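Local structure of L-2,4-diaminobutyric acid acetyltransferase (Geobacillus sp., 6SLL) at the interface of chains A and B. The protein transfers an acetyl group from acetyl-coenzyme A to L-2,4-diaminobutyric acid, a step in the biosynthesis of the chemical chaperone ectoine. Coordinates in Å, arbitrary orientation; residue numbers count along the deposited sequence, not the author numbering. Chains: chain A/B, L-2,4-diaminobutyric acid acetyltransferase.

Contacts 1 and 2 are neighbouring parts of one two-fold symmetric interface, with their C-alpha centres about 17 Å apart. In both, helix 47-56 of one chain lies against strands of the other. Contact 1 sets B:Tyr48 and B:Leu52 of the helix against A:Phe87 and A:Tyr154; contact 2 sets A:Tyr48 and A:Leu52 against B:Phe87 and B:Tyr154. Contact 1 adds B:Cys49 and the indole of A:Trp89, which also lines the substrate pocket; contact 2 adds the helix end, A:Asp55 and A:Tyr56. Each chain gives and receives a helix, consistent with a closed dimer in solution, which the structure alone does not prove.

Contact 1: the interface of chains A and B. Residues chain A 45, 77, 87, 89, 154; chain B 48-49, 52.
The indole of A:Trp89 carries a methyl of B:Leu52 on one face: CD1 sits over the middle of the ring system, 3.4 Å from CE2 of A:Trp89, in a CH-pi contact with both rings. The phenyl ring of A:Phe87 is met at its edge, in plane, by the phenol oxygen of B:Tyr48, with OH 3.5 Å from A:Phe87 CZ. A:Tyr154 and B:Tyr48 meet edge to face, the planes 74° apart, with B:Tyr48 CE2 at the edge of the A:Tyr154 ring, in its plane, and 3.7 Å from A:Tyr154 CD2. A:Phe77 backs A:Phe87 from within chain A, taking its CB near the rim of one ring face.

B:Leu52 fits this aromatic wall through its branching. Its chi1 of -67° sets CG anti to the carbonyl carbon and points the branch at the aromatic groups, where CD1 goes to the indole, while CD2 reaches A:Phe87 CE2 at 3.5 Å and also touches the A:Tyr154 hydroxyl. B:Tyr48 and A:Trp89 slide past each other in opposite directions, bringing B:Tyr48 CE1 to 3.7 Å from A:Trp89 CD1. At the far end of the indole, SG of B:Cys49 lies 3.9 Å from A:Trp89 CH2. Water 1 bridges the chains, 2.9 Å from B:Tyr48 OH and 3.2 Å from the backbone O of A:Trp89.

Putting an alanine in place of A:Trp89 would probably open a gap beside B:Leu52 CD1 and free B:Tyr48 to shift on that side.

The patch packs helix 47-56 of chain B against strands 85-93 and 148-154 of chain A in this GNAT-family acetyltransferase. Because A:Trp89 also lines the diaminobutyrate pocket, the neighbouring subunit packs directly on an active-site residue and may thereby steady the wall that holds the substrate.

Contact 2: the interface of chains A and B. Residues chain A 48, 52, 55-56; chain B 87, 123, 154, 170.
A:Tyr56, at the end of helix 47-56, reaches across to strands 85-93 and 121-125 of the partner's GNAT acetyltransferase fold. Its phenol OH donates a hydrogen bond to the carboxylate OE2 of B:Glu123 (2.7 Å); it meets that oxygen nearly along its C-O axis, and OE2 in turn lies at the edge of the tyrosine ring, in its plane. Beyond CG the B:Glu123 chain is extended (chi2 179°), which carries the carboxylate out to the hydroxyl. The A:Tyr56 side chain runs across B:Phe87 at about a right angle, its CE2 over the rim of one phenyl face and its CZ 3.4 Å from B:Phe87 CD1.

B:Tyr154 forms a second direct hydrogen bond. Its OH donates to OD2 of A:Asp55 at 2.7 Å, on the anti side of the carboxylate and 26° out of its plane. A:Asp55 points its CG away from its own backbone N (chi1 -170°), bringing OD2 to the phenol while OD1 sits above the A:Tyr56 ring centre. The two carboxylates lie 6.3 Å apart, A:Asp55 OD2 to B:Glu123 OE2, and each phenol donor would probably ease the charge of its partner. Water 2 joins the two tyrosines, 2.9 Å from A:Tyr56 OH and 3.1 Å from B:Tyr154 OH.

Contact 1: the interface of chains A and B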
# COMPACT_ATOMS: atom_id res chain seq x y z
N ASN A 45 8.12 1.32 5.67
CA ASN A 45 7.77 1.94 4.38
C ASN A 45 8.01 3.44 4.42
O ASN A 45 8.41 3.97 5.45
CB ASN A 45 6.33 1.56 4.03
CG ASN A 45 6.20 0.08 3.93
OD1 ASN A 45 6.80 -0.56 3.02
ND2 ASN A 45 5.53 -0.58 4.84
N PHE A 77 -6.41 -3.82 4.74
CA PHE A 77 -7.27 -3.53 3.60
C PHE A 77 -8.02 -4.72 3.22
O PHE A 77 -7.56 -5.86 3.44
CB PHE A 77 -6.44 -2.98 2.39
CG PHE A 77 -5.34 -3.88 1.94
CD1 PHE A 77 -5.53 -4.98 1.14
CD2 PHE A 77 -4.03 -3.67 2.38
CE1 PHE A 77 -4.52 -5.82 0.76
CE2 PHE A 77 -3.03 -4.54 1.97
CZ PHE A 77 -3.25 -5.61 1.19
N PHE A 87 -6.77 -8.26 4.73
CA PHE A 87 -5.36 -8.45 4.91
C PHE A 87 -4.87 -7.44 5.95
O PHE A 87 -5.02 -6.24 5.78
CB PHE A 87 -4.57 -8.22 3.61
CG PHE A 87 -3.12 -8.52 3.77
CD1 PHE A 87 -2.66 -9.83 3.72
CD2 PHE A 87 -2.20 -7.50 3.98
CE1 PHE A 87 -1.32 -10.07 3.89
CE2 PHE A 87 -0.82 -7.85 4.11
CZ PHE A 87 -0.46 -9.14 4.08
N TRP A 89 -1.72 -5.84 7.46
CA TRP A 89 -0.37 -5.57 7.00
C TRP A 89 0.62 -5.37 8.13
O TRP A 89 1.51 -6.20 8.31
CB TRP A 89 -0.42 -4.40 6.03
CG TRP A 89 0.85 -4.03 5.35
CD1 TRP A 89 2.09 -4.53 5.48
CD2 TRP A 89 0.99 -2.99 4.40
NE1 TRP A 89 2.96 -3.84 4.68
CE2 TRP A 89 2.31 -2.90 3.98
CE3 TRP A 89 0.04 -2.11 3.78
CZ2 TRP A 89 2.74 -1.98 3.04
CZ3 TRP A 89 0.49 -1.23 2.82
CH2 TRP A 89 1.83 -1.18 2.47
N TYR A 154 5.60 -15.57 2.05
CA TYR A 154 6.75 -15.06 1.31
C TYR A 154 8.00 -15.54 1.98
O TYR A 154 8.38 -15.10 3.08
CB TYR A 154 6.76 -13.53 1.26
CG TYR A 154 5.46 -12.89 0.78
CD1 TYR A 154 4.74 -13.36 -0.27
CD2 TYR A 154 4.95 -11.77 1.42
CE1 TYR A 154 3.57 -12.76 -0.68
CE2 TYR A 154 3.76 -11.19 1.07
CZ TYR A 154 3.07 -11.69 0.00
OH TYR A 154 1.85 -11.05 -0.36
N TYR B 48 8.82 -5.88 1.02
CA TYR B 48 7.53 -6.52 1.35
C TYR B 48 6.38 -5.74 0.71
O TYR B 48 5.43 -6.36 0.22
CB TYR B 48 7.39 -6.58 2.88
CG TYR B 48 6.21 -7.35 3.37
CD1 TYR B 48 4.96 -6.74 3.49
CD2 TYR B 48 6.30 -8.65 3.79
CE1 TYR B 48 3.89 -7.41 3.97
CE2 TYR B 48 5.24 -9.37 4.26
CZ TYR B 48 4.02 -8.77 4.40
OH TYR B 48 2.92 -9.39 4.91
N CYS B 49 6.40 -4.41 0.75
CA CYS B 49 5.37 -3.61 0.11
C CYS B 49 5.20 -3.98 -1.33
O CYS B 49 4.07 -4.11 -1.83
CB CYS B 49 5.71 -2.13 0.28
SG CYS B 49 4.50 -0.99 -0.41
N LEU B 52 3.45 -7.21 -1.74
CA LEU B 52 2.01 -7.02 -1.57
C LEU B 52 1.36 -6.50 -2.77
O LEU B 52 0.23 -6.92 -3.14
CB LEU B 52 1.64 -6.11 -0.45
CG LEU B 52 1.90 -6.48 0.91
CD1 LEU B 52 1.31 -5.42 1.87
CD2 LEU B 52 1.28 -7.85 1.26
O HOH W 1 1.11 -9.13 7.11

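Contact 2: the interface of chains A and B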
# COMPACT_ATOMS: atom_id res chain seq x y z
N TYR A 48 5.20 8.66 2.95
CA TYR A 48 4.12 8.77 2.00
C TYR A 48 3.21 7.60 2.03
O TYR A 48 1.98 7.74 1.95
CB TYR A 48 4.71 8.99 0.59
CG TYR A 48 3.74 9.31 -0.48
CD1 TYR A 48 3.02 8.32 -1.16
CD2 TYR A 48 3.56 10.59 -0.90
CE1 TYR A 48 2.22 8.62 -2.18
CE2 TYR A 48 2.69 10.90 -1.93
CZ TYR A 48 2.01 9.91 -2.60
OH TYR A 48 1.19 10.15 -3.66
N LEU A 52 -0.89 7.62 2.61
CA LEU A 52 -1.88 6.97 1.74
C LEU A 52 -2.73 6.09 2.57
O LEU A 52 -3.96 6.01 2.32
CB LEU A 52 -1.27 6.06 0.70
CG LEU A 52 -0.48 6.72 -0.39
CD1 LEU A 52 -0.06 5.62 -1.39
CD2 LEU A 52 -1.27 7.80 -1.13
N ASP A 55 -5.25 8.19 4.20
CA ASP A 55 -6.13 8.83 3.25
C ASP A 55 -7.10 7.87 2.63
O ASP A 55 -8.29 7.87 2.90
CB ASP A 55 -5.33 9.58 2.23
CG ASP A 55 -6.07 10.47 1.32
OD1 ASP A 55 -7.31 10.21 1.24
OD2 ASP A 55 -5.40 11.32 0.69
N TYR A 56 -6.63 6.93 1.87
CA TYR A 56 -7.43 6.01 1.07
C TYR A 56 -7.91 4.78 1.83
O TYR A 56 -8.95 4.22 1.43
CB TYR A 56 -6.68 5.63 -0.19
CG TYR A 56 -6.40 6.77 -1.12
CD1 TYR A 56 -7.36 7.16 -2.03
CD2 TYR A 56 -5.23 7.48 -1.08
CE1 TYR A 56 -7.17 8.26 -2.84
CE2 TYR A 56 -5.02 8.57 -1.87
CZ TYR A 56 -6.00 8.95 -2.76
OH TYR A 56 -5.80 10.09 -3.53
N PHE B 87 -6.13 5.46 -8.05
CA PHE B 87 -4.97 6.20 -7.54
C PHE B 87 -3.71 5.57 -8.12
O PHE B 87 -3.50 4.36 -7.93
CB PHE B 87 -4.94 6.16 -6.00
CG PHE B 87 -3.80 7.01 -5.48
CD1 PHE B 87 -3.93 8.35 -5.37
CD2 PHE B 87 -2.62 6.44 -5.12
CE1 PHE B 87 -2.91 9.13 -4.90
CE2 PHE B 87 -1.58 7.21 -4.64
CZ PHE B 87 -1.74 8.58 -4.55
N GLU B 123 -6.26 9.77 -9.90
CA GLU B 123 -5.58 10.63 -8.94
C GLU B 123 -4.15 10.27 -8.82
O GLU B 123 -3.92 9.01 -8.76
CB GLU B 123 -6.31 10.58 -7.51
CG GLU B 123 -7.59 11.37 -7.46
CD GLU B 123 -8.31 11.35 -6.20
OE1 GLU B 123 -9.48 11.84 -6.17
OE2 GLU B 123 -7.80 10.86 -5.13
N TYR B 154 -0.32 16.57 -0.51
CA TYR B 154 0.40 16.45 0.73
C TYR B 154 1.60 17.46 0.68
O TYR B 154 2.58 17.25 -0.02
CB TYR B 154 0.92 15.04 0.97
CG TYR B 154 -0.10 13.94 0.78
CD1 TYR B 154 -1.34 14.03 1.31
CD2 TYR B 154 0.22 12.78 0.09
CE1 TYR B 154 -2.25 12.99 1.19
CE2 TYR B 154 -0.69 11.77 -0.08
CZ TYR B 154 -1.94 11.87 0.45
OH TYR B 154 -2.81 10.83 0.21
N LEU B 170 -1.90 17.14 -5.65
CA LEU B 170 -2.81 16.12 -6.21
C LEU B 170 -3.33 16.50 -7.56
O LEU B 170 -3.97 17.54 -7.72
CB LEU B 170 -3.98 15.87 -5.23
CG LEU B 170 -4.94 14.82 -5.61
CD1 LEU B 170 -4.31 13.42 -5.55
CD2 LEU B 170 -6.19 14.90 -4.74
O HOH W 2 -3.60 11.68 -2.62